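PDB 3KGL: cruciferin from Brassica napus, which probably serves as a seed storage protein, an 11S globulin of the cupin superfamily that forms a nutrient reserve in the seed. Local coordinates for residues A[41-47]-A[345-349]; A[23-28]-A[249-254]; A[86-90]-A[260-264]. The contacts are given in a common frame with arbitrary orientation. Residues are numbered along the deposited sequence.

Interaction 1 (A[41-47]-A[345-349])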
loop_
_atom_site.group_PDB
_atom_site.type_symbol
_atom_site.label_atom_id
_atom_site.label_comp_id
_atom_site.label_asym_id
_atom_site.label_seq_id
_atom_site.Cartn_x
_atom_site.Cartn_y
_atom_site.Cartn_z
ATOM N N SER A 41 2.332 -9.414 -12.195
ATOM C CA SER A 41 3.410 -8.456 -11.968
ATOM C C SER A 41 2.892 -7.079 -11.583
ATOM O O SER A 41 3.650 -6.223 -11.143
ATOM C CB SER A 41 4.312 -8.360 -13.201
ATOM O OG SER A 41 5.370 -9.303 -13.117
ATOM N N GLY A 42 1.596 -6.869 -11.757
ATOM C CA GLY A 42 0.973 -5.613 -11.401
ATOM C C GLY A 42 1.445 -4.409 -12.191
ATOM O O GLY A 42 1.520 -3.308 -11.649
ATOM N N VAL A 43 1.750 -4.602 -13.473
ATOM C CA VAL A 43 2.153 -3.485 -14.328
ATOM C C VAL A 43 1.597 -3.579 -15.745
ATOM O O VAL A 43 1.141 -4.630 -16.179
ATOM C CB VAL A 43 3.689 -3.359 -14.433
ATOM C CG1 VAL A 43 4.306 -3.123 -13.063
ATOM C CG2 VAL A 43 4.281 -4.590 -15.109
ATOM N N SER A 44 1.636 -2.458 -16.453
ATOM C CA SER A 44 1.401 -2.439 -17.885
ATOM C C SER A 44 2.689 -1.958 -18.547
ATOM O O SER A 44 3.620 -1.494 -17.875
ATOM C CB SER A 44 0.249 -1.497 -18.223
ATOM O OG SER A 44 -0.013 -1.457 -19.612
ATOM N N PHE A 45 2.746 -2.073 -19.866
ATOM C CA PHE A 45 3.942 -1.704 -20.611
ATOM C C PHE A 45 3.481 -1.029 -21.902
ATOM O O PHE A 45 2.372 -1.279 -22.363
ATOM C CB PHE A 45 4.768 -2.959 -20.896
ATOM C CG PHE A 45 6.215 -2.697 -21.212
ATOM C CD1 PHE A 45 7.138 -2.519 -20.201
ATOM C CD2 PHE A 45 6.662 -2.670 -22.526
ATOM C CE1 PHE A 45 8.469 -2.287 -20.496
ATOM C CE2 PHE A 45 8.006 -2.443 -22.818
ATOM C CZ PHE A 45 8.899 -2.254 -21.806
ATOM N N VAL A 46 4.304 -0.148 -22.460
ATOM C CA VAL A 46 3.936 0.576 -23.673
ATOM C C VAL A 46 5.187 0.971 -24.410
ATOM O O VAL A 46 6.236 1.147 -23.803
ATOM C CB VAL A 46 3.128 1.857 -23.368
ATOM C CG1 VAL A 46 3.893 2.741 -22.416
ATOM C CG2 VAL A 46 2.806 2.613 -24.652
ATOM N N ARG A 47 5.086 1.101 -25.726
ATOM C CA ARG A 47 6.219 1.534 -26.524
ATOM C C ARG A 47 5.753 2.663 -27.394
ATOM O O ARG A 47 4.798 2.508 -28.135
ATOM C CB ARG A 47 6.728 0.408 -27.415
ATOM C CG ARG A 47 7.766 0.863 -28.412
ATOM C CD ARG A 47 7.803 -0.028 -29.641
ATOM N NE ARG A 47 8.475 -1.289 -29.382
ATOM C CZ ARG A 47 7.917 -2.482 -29.527
ATOM N NH1 ARG A 47 6.667 -2.598 -29.947
ATOM N NH2 ARG A 47 8.623 -3.567 -29.254
ATOM N N ASN A 345 8.773 -7.524 -8.558
ATOM C CA ASN A 345 8.332 -8.157 -9.778
ATOM C C ASN A 345 9.100 -7.529 -10.910
ATOM O O ASN A 345 9.327 -6.327 -10.908
ATOM C CB ASN A 345 6.842 -7.961 -9.962
ATOM C CG ASN A 345 6.046 -8.804 -9.018
ATOM O OD1 ASN A 345 6.603 -9.653 -8.311
ATOM N ND2 ASN A 345 4.740 -8.583 -8.986
ATOM N N ALA A 346 9.530 -8.342 -11.862
ATOM C CA ALA A 346 10.298 -7.833 -12.984
ATOM C C ALA A 346 9.465 -7.846 -14.251
ATOM O O ALA A 346 8.450 -8.535 -14.339
ATOM C CB ALA A 346 11.564 -8.654 -13.175
ATOM N N VAL A 347 9.898 -7.054 -15.221
ATOM C CA VAL A 347 9.340 -7.085 -16.563
ATOM C C VAL A 347 10.512 -6.865 -17.524
ATOM O O VAL A 347 11.248 -5.889 -17.408
ATOM C CB VAL A 347 8.190 -6.066 -16.712
ATOM C CG1 VAL A 347 8.354 -5.175 -17.944
ATOM C CG2 VAL A 347 6.839 -6.787 -16.667
ATOM N N LEU A 348 10.723 -7.819 -18.426
ATOM C CA LEU A 348 11.947 -7.859 -19.219
ATOM C C LEU A 348 11.675 -7.555 -20.677
ATOM O O LEU A 348 10.784 -8.144 -21.301
ATOM C CB LEU A 348 12.611 -9.224 -19.101
ATOM C CG LEU A 348 13.871 -9.433 -19.938
ATOM C CD1 LEU A 348 14.770 -10.459 -19.274
ATOM C CD2 LEU A 348 13.538 -9.868 -21.350
ATOM N N TYR A 349 12.464 -6.645 -21.227
ATOM C CA TYR A 349 12.288 -6.243 -22.614
ATOM C C TYR A 349 13.601 -6.425 -23.358
ATOM O O TYR A 349 14.658 -6.002 -22.883
ATOM C CB TYR A 349 11.797 -4.792 -22.677
ATOM C CG TYR A 349 11.579 -4.203 -24.054
ATOM C CD1 TYR A 349 10.378 -4.372 -24.729
ATOM C CD2 TYR A 349 12.565 -3.428 -24.657
ATOM C CE1 TYR A 349 10.175 -3.809 -25.992
ATOM C CE2 TYR A 349 12.377 -2.862 -25.909
ATOM C CZ TYR A 349 11.181 -3.051 -26.571
ATOM O OH TYR A 349 11.013 -2.475 -27.809
#

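Interaction 2 (A[23-28]-A[249-254])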
loop_
_atom_site.group_PDB
_atom_site.type_symbol
_atom_site.label_atom_id
_atom_site.label_comp_id
_atom_site.label_asym_id
_atom_site.label_seq_id
_atom_site.Cartn_x
_atom_site.Cartn_y
_atom_site.Cartn_z
ATOM N N ALA A 23 -0.855 7.222 -35.108
ATOM C CA ALA A 23 -0.940 8.672 -35.209
ATOM C C ALA A 23 -0.233 9.203 -36.455
ATOM O O ALA A 23 0.626 8.530 -37.016
ATOM C CB ALA A 23 -0.361 9.312 -33.961
ATOM N N GLU A 24 -0.612 10.414 -36.860
ATOM C CA GLU A 24 0.029 11.161 -37.949
ATOM C C GLU A 24 1.516 10.852 -38.125
ATOM O O GLU A 24 1.951 10.519 -39.223
ATOM C CB GLU A 24 -0.196 12.677 -37.749
ATOM C CG GLU A 24 0.581 13.619 -38.678
ATOM C CD GLU A 24 0.059 15.065 -38.664
ATOM O OE1 GLU A 24 0.352 15.830 -37.714
ATOM O OE2 GLU A 24 -0.635 15.453 -39.626
ATOM N N ALA A 25 2.294 10.943 -37.052
ATOM C CA ALA A 25 3.745 10.765 -37.153
ATOM C C ALA A 25 4.325 9.780 -36.140
ATOM O O ALA A 25 5.401 9.997 -35.588
ATOM C CB ALA A 25 4.468 12.112 -37.054
ATOM N N GLY A 26 3.620 8.691 -35.898
ATOM C CA GLY A 26 4.135 7.672 -35.012
ATOM C C GLY A 26 2.991 6.872 -34.445
ATOM O O GLY A 26 1.825 7.101 -34.798
ATOM N N ARG A 27 3.310 5.936 -33.561
ATOM C CA ARG A 27 2.254 5.149 -32.962
ATOM C C ARG A 27 2.587 4.667 -31.555
ATOM O O ARG A 27 3.747 4.444 -31.201
ATOM C CB ARG A 27 1.905 3.971 -33.868
ATOM C CG ARG A 27 3.087 3.107 -34.190
ATOM C CD ARG A 27 2.754 2.049 -35.199
ATOM N NE ARG A 27 3.984 1.420 -35.660
ATOM C CZ ARG A 27 4.075 0.152 -36.033
ATOM N NH1 ARG A 27 2.997 -0.629 -36.000
ATOM N NH2 ARG A 27 5.247 -0.331 -36.430
ATOM N N ILE A 28 1.534 4.510 -30.764
ATOM C CA ILE A 28 1.636 4.043 -29.394
ATOM C C ILE A 28 1.223 2.573 -29.365
ATOM O O ILE A 28 0.071 2.232 -29.616
ATOM C CB ILE A 28 0.722 4.893 -28.459
ATOM C CG1 ILE A 28 1.108 6.369 -28.538
ATOM C CG2 ILE A 28 0.802 4.409 -27.025
ATOM C CD1 ILE A 28 -0.032 7.309 -28.261
ATOM N N ARG A 249 -5.220 13.383 -35.984
ATOM C CA ARG A 249 -3.781 13.149 -35.990
ATOM C C ARG A 249 -3.346 12.168 -34.905
ATOM O O ARG A 249 -2.272 11.575 -34.986
ATOM C CB ARG A 249 -3.027 14.458 -35.802
ATOM C CG ARG A 249 -3.022 15.351 -36.999
ATOM C CD ARG A 249 -2.345 16.636 -36.660
ATOM N NE ARG A 249 -2.920 17.237 -35.467
ATOM C CZ ARG A 249 -2.384 18.280 -34.853
ATOM N NH1 ARG A 249 -1.278 18.825 -35.337
ATOM N NH2 ARG A 249 -2.947 18.777 -33.767
ATOM N N GLY A 250 -4.178 12.002 -33.888
ATOM C CA GLY A 250 -3.792 11.200 -32.750
ATOM C C GLY A 250 -2.837 11.992 -31.885
ATOM O O GLY A 250 -2.818 13.223 -31.911
ATOM N N ASN A 251 -2.020 11.288 -31.125
ATOM C CA ASN A 251 -1.216 11.951 -30.123
ATOM C C ASN A 251 0.255 12.144 -30.494
ATOM O O ASN A 251 0.977 12.834 -29.785
ATOM C CB ASN A 251 -1.337 11.206 -28.801
ATOM C CG ASN A 251 -0.812 12.006 -27.655
ATOM O OD1 ASN A 251 0.301 11.779 -27.179
ATOM N ND2 ASN A 251 -1.591 12.980 -27.223
ATOM N N ILE A 252 0.698 11.523 -31.586
ATOM C CA ILE A 252 2.033 11.767 -32.147
ATOM C C ILE A 252 1.880 12.484 -33.497
ATOM O O ILE A 252 1.434 11.890 -34.475
ATOM C CB ILE A 252 2.799 10.449 -32.357
ATOM C CG1 ILE A 252 2.396 9.426 -31.292
ATOM C CG2 ILE A 252 4.293 10.687 -32.365
ATOM C CD1 ILE A 252 3.487 8.416 -30.942
ATOM N N ILE A 253 2.238 13.761 -33.553
ATOM C CA ILE A 253 1.940 14.573 -34.735
ATOM C C ILE A 253 3.156 15.010 -35.557
ATOM O O ILE A 253 4.288 15.038 -35.075
ATOM C CB ILE A 253 1.164 15.848 -34.351
ATOM C CG1 ILE A 253 1.999 16.710 -33.390
ATOM C CG2 ILE A 253 -0.205 15.489 -33.773
ATOM C CD1 ILE A 253 1.493 18.133 -33.224
ATOM N N ARG A 254 2.905 15.363 -36.811
ATOM C CA ARG A 254 3.950 15.924 -37.650
ATOM C C ARG A 254 4.125 17.395 -37.291
ATOM O O ARG A 254 3.176 18.195 -37.360
ATOM C CB ARG A 254 3.647 15.728 -39.147
ATOM C CG ARG A 254 4.808 16.111 -40.069
ATOM C CD ARG A 254 5.099 15.051 -41.140
ATOM N NE ARG A 254 5.876 13.922 -40.616
ATOM C CZ ARG A 254 5.467 12.650 -40.614
ATOM N NH1 ARG A 254 4.287 12.319 -41.129
ATOM N NH2 ARG A 254 6.248 11.699 -40.107
#

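Interaction 3 (A[86-90]-A[260-264])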
loop_
_atom_site.group_PDB
_atom_site.type_symbol
_atom_site.label_atom_id
_atom_site.label_comp_id
_atom_site.label_asym_id
_atom_site.label_seq_id
_atom_site.Cartn_x
_atom_site.Cartn_y
_atom_site.Cartn_z
ATOM N N THR A 86 13.466 27.342 -16.596
ATOM C CA THR A 86 14.899 27.188 -16.833
ATOM C C THR A 86 15.327 27.743 -18.194
ATOM O O THR A 86 15.997 28.776 -18.273
ATOM C CB THR A 86 15.315 25.694 -16.769
ATOM O OG1 THR A 86 14.328 24.940 -16.051
ATOM C CG2 THR A 86 16.679 25.530 -16.102
ATOM N N PHE A 87 14.936 27.043 -19.258
ATOM C CA PHE A 87 15.348 27.399 -20.615
ATOM C C PHE A 87 14.644 28.638 -21.176
ATOM O O PHE A 87 13.622 29.096 -20.641
ATOM C CB PHE A 87 15.193 26.199 -21.563
ATOM C CG PHE A 87 16.363 25.256 -21.535
ATOM C CD1 PHE A 87 17.247 25.189 -22.602
ATOM C CD2 PHE A 87 16.598 24.450 -20.430
ATOM C CE1 PHE A 87 18.338 24.325 -22.574
ATOM C CE2 PHE A 87 17.688 23.586 -20.397
ATOM C CZ PHE A 87 18.558 23.524 -21.472
ATOM N N GLN A 88 15.217 29.164 -22.261
ATOM C CA GLN A 88 14.744 30.385 -22.913
ATOM C C GLN A 88 14.866 30.241 -24.439
ATOM O O GLN A 88 15.837 29.669 -24.940
ATOM C CB GLN A 88 15.538 31.595 -22.389
ATOM C CG GLN A 88 15.232 32.933 -23.054
ATOM C CD GLN A 88 16.264 33.323 -24.111
ATOM O OE1 GLN A 88 16.196 34.409 -24.692
ATOM N NE2 GLN A 88 17.228 32.440 -24.356
ATOM N N ASP A 89 13.875 30.752 -25.170
ATOM C CA ASP A 89 13.810 30.583 -26.627
ATOM C C ASP A 89 13.907 31.875 -27.438
ATOM O O ASP A 89 13.027 32.731 -27.358
ATOM C CB ASP A 89 12.515 29.873 -27.016
ATOM C CG ASP A 89 12.710 28.400 -27.239
ATOM O OD1 ASP A 89 11.698 27.668 -27.331
ATOM O OD2 ASP A 89 13.883 27.979 -27.325
ATOM N N SER A 90 14.961 31.999 -28.239
ATOM C CA SER A 90 15.073 33.124 -29.155
ATOM C C SER A 90 13.803 33.224 -29.993
ATOM O O SER A 90 13.291 32.215 -30.482
ATOM C CB SER A 90 16.287 32.972 -30.079
ATOM O OG SER A 90 17.510 33.125 -29.378
ATOM N N SER A 260 12.307 25.475 -32.965
ATOM C CA SER A 260 13.410 26.088 -32.228
ATOM C C SER A 260 13.074 26.192 -30.733
ATOM O O SER A 260 12.593 27.229 -30.268
ATOM C CB SER A 260 13.728 27.466 -32.820
ATOM O OG SER A 260 12.575 28.054 -33.416
ATOM N N VAL A 261 13.339 25.108 -29.998
ATOM C CA VAL A 261 12.946 24.950 -28.589
ATOM C C VAL A 261 14.100 25.137 -27.587
ATOM O O VAL A 261 13.869 25.299 -26.384
ATOM C CB VAL A 261 12.289 23.571 -28.350
ATOM C CG1 VAL A 261 12.095 23.320 -26.872
ATOM C CG2 VAL A 261 10.966 23.479 -29.086
ATOM N N ILE A 262 15.334 25.081 -28.089
ATOM C CA ILE A 262 16.516 25.546 -27.358
ATOM C C ILE A 262 17.408 26.272 -28.354
ATOM O O ILE A 262 17.906 25.654 -29.296
ATOM C CB ILE A 262 17.360 24.398 -26.784
ATOM C CG1 ILE A 262 16.485 23.234 -26.301
ATOM C CG2 ILE A 262 18.291 24.940 -25.702
ATOM C CD1 ILE A 262 17.259 21.934 -26.098
ATOM N N ARG A 263 17.625 27.568 -28.166
ATOM C CA ARG A 263 18.360 28.323 -29.178
ATOM C C ARG A 263 19.883 28.363 -28.940
ATOM O O ARG A 263 20.625 27.615 -29.587
ATOM C CB ARG A 263 17.734 29.701 -29.384
ATOM C CG ARG A 263 16.254 29.626 -29.706
ATOM C CD ARG A 263 16.005 28.918 -31.029
ATOM N NE ARG A 263 16.273 29.789 -32.169
ATOM C CZ ARG A 263 17.342 29.692 -32.952
ATOM N NH1 ARG A 263 18.242 28.746 -32.721
ATOM N NH2 ARG A 263 17.508 30.533 -33.969
ATOM N N PRO A 264 20.364 29.244 -28.045
ATOM C CA PRO A 264 21.753 29.022 -27.637
ATOM C C PRO A 264 21.826 28.632 -26.161
ATOM O O PRO A 264 21.381 29.408 -25.314
ATOM C CB PRO A 264 22.397 30.405 -27.833
ATOM C CG PRO A 264 21.249 31.352 -28.250
ATOM C CD PRO A 264 19.992 30.651 -27.839
#

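Interaction 1 (A[41-47]-A[345-349])
The segment 41-47 enters this contact from the end of a short helix. Ser41 brings its CA and carbonyl against the side chain of Asn345, whose ND2 gives a weak hydrogen bond of 3.4 Å to Ser41 O. That amide is shared, since ND2 also bonds to Gln187 O of the second subunit while OD1 takes the backbone NH of Gln382. The hydroxyl of Ser41 turns to Ser379. Gly42, with positive phi, closes a Schellman motif and lets the chain swing from helix into strand, a turn that glycine makes at little cost. From Val43 onward alternate side chains face the second segment, as extended geometry demands. Val43 CG2 meets Val347 CG2 at 3.7 Å, and the compact branched side chains fill the gap between the two backbones. Phe45 reaches further: its CD1 lies 3.7 Å from Val347 CG1 and its CE2 3.6 Å from Tyr349 CD1, the two rings meeting obliquely with centroids 5.5 Å apart. Trp31 packs edge-to-face on Phe45. At Arg47, NE and NH2 both donate to Tyr349 OH, at 3.2 and 3.0 Å, while NH1 forms a salt bridge with Glu29. The strands run nearly parallel, 17° apart, with axes 9.3 Å distant, too far for backbone pairing: they belong to different sheets, one from each cupin domain of this bicupin, packed face to face. The apolar centre suggests that buried hydrocarbon contributes to the domain join here; the polar ends rely largely on outside partners, Arg47-Tyr349 being the firm link across.

Interaction 2 (A[23-28]-A[249-254])
Ile252 lies across the base of a hairpin turn, its CB 3.7 Å from Ala23 CB and its CD1 4.0 Å from Ile28 CG1, so that one branched side chain covers apolar residues before and after the bend. Gly26 makes room: a CB there would clash with Ile252 CG2, and at phi 156° and psi -177° it would also press against the preceding carbonyl oxygen, a strain glycine escapes. Gly250 is likewise bare where a CB would collide with Ala23 CB. The bend is the two-residue turn of the beta-hairpin 19-23/26-30 at the edge of a sheet in the N-terminal cupin domain, closed by Ala23 N to Gly26 O (2.7 Å) and Gly26 N to Ala23 O (3.2 Å). Its tip points NH groups at the second segment: Glu24 N bonds to Arg249 O at 2.8 Å and Ala25 N to Ile252 O at 2.9 Å. Glu24 is long enough for its OE1 to take the backbone NH of Arg254, 2.7 Å from that N. Arg249 pairs instead with Asp247, and its NH1 bonds to Asn428 O of the third subunit. The small Ala25 lets the Arg254 guanidinium lie over it, CB to NH2 3.6 Å. Strand 252-254 itself pairs with strand 54-61 of the other sheet.

Interaction 3 (A[86-90]-A[260-264])
A carboxylate set against carbonyl oxygens is the oddity here. Asp89 OD1 lies 3.1 Å from Ser260 O, and the carboxylate also faces the carbonyl of Val261, although all of these oxygens are acceptors, and no hydrogen bond links the two segments. At 2.98 Å resolution the group is placed imprecisely, and such spacings should not be pressed. The aspartate does find a donor nearby, as His143 NE2 bonds to OD1; this matters all the more because Glu424 of the third subunit, a like charge, lies close to the same oxygen. The remaining contacts are apolar or mixed. Phe87 points toward the loop and packs beside Ile262, both side chains staying partly exposed. Ser90, small enough to let the loop come close, places its CB 3.4 Å from Arg263 CG and its OG 3.8 Å from Pro264 CD; it meets the aliphatic part of the arginine with little bulk of its own. Pro264, lacking a backbone NH, suits an irregular loop with no ladder to join. Ser260 turns its hydroxyl back to Pro258 O. Residues 260 and 262-264 also touch a crystal neighbour, so the loop may owe part of its course to the lattice. Strand 87-89 pairs antiparallel with strand 141-150 in the curled sheet of the N-terminal cupin domain, Asp89 bonding through its backbone to Asp141. The loop 260-264, between strands 252-254 and 288-290, runs past the Asp89 end of strand 87-89, with Val261 directed away from that strand to pack on Val146 of strand 141-150 and on Pro422 of the third subunit.

Interaction 1 lies where the two cupin domains meet, its centre about 7 Å from the centre of the chain; the centres of interactions 2 and 3 lie about 20 and 28 Å from it, on the side of the N-terminal cupin domain. Interactions 1 and 2, with centres about 23 Å apart, are joined directly: their strands 43-50 and 26-30 are neighbours in one sheet, and Val46 CG2 touches Ile28 CG2 at 3.6 Å. Near this junction, a glycerol, probably from the crystallisation liquor, lies about 4 Å from the Ile28 side chain. Interactions 2 and 3 keep about 12 Å between nearest atoms, yet both reach the curled sheet and both touch the third subunit, whereas interaction 1 meets the second.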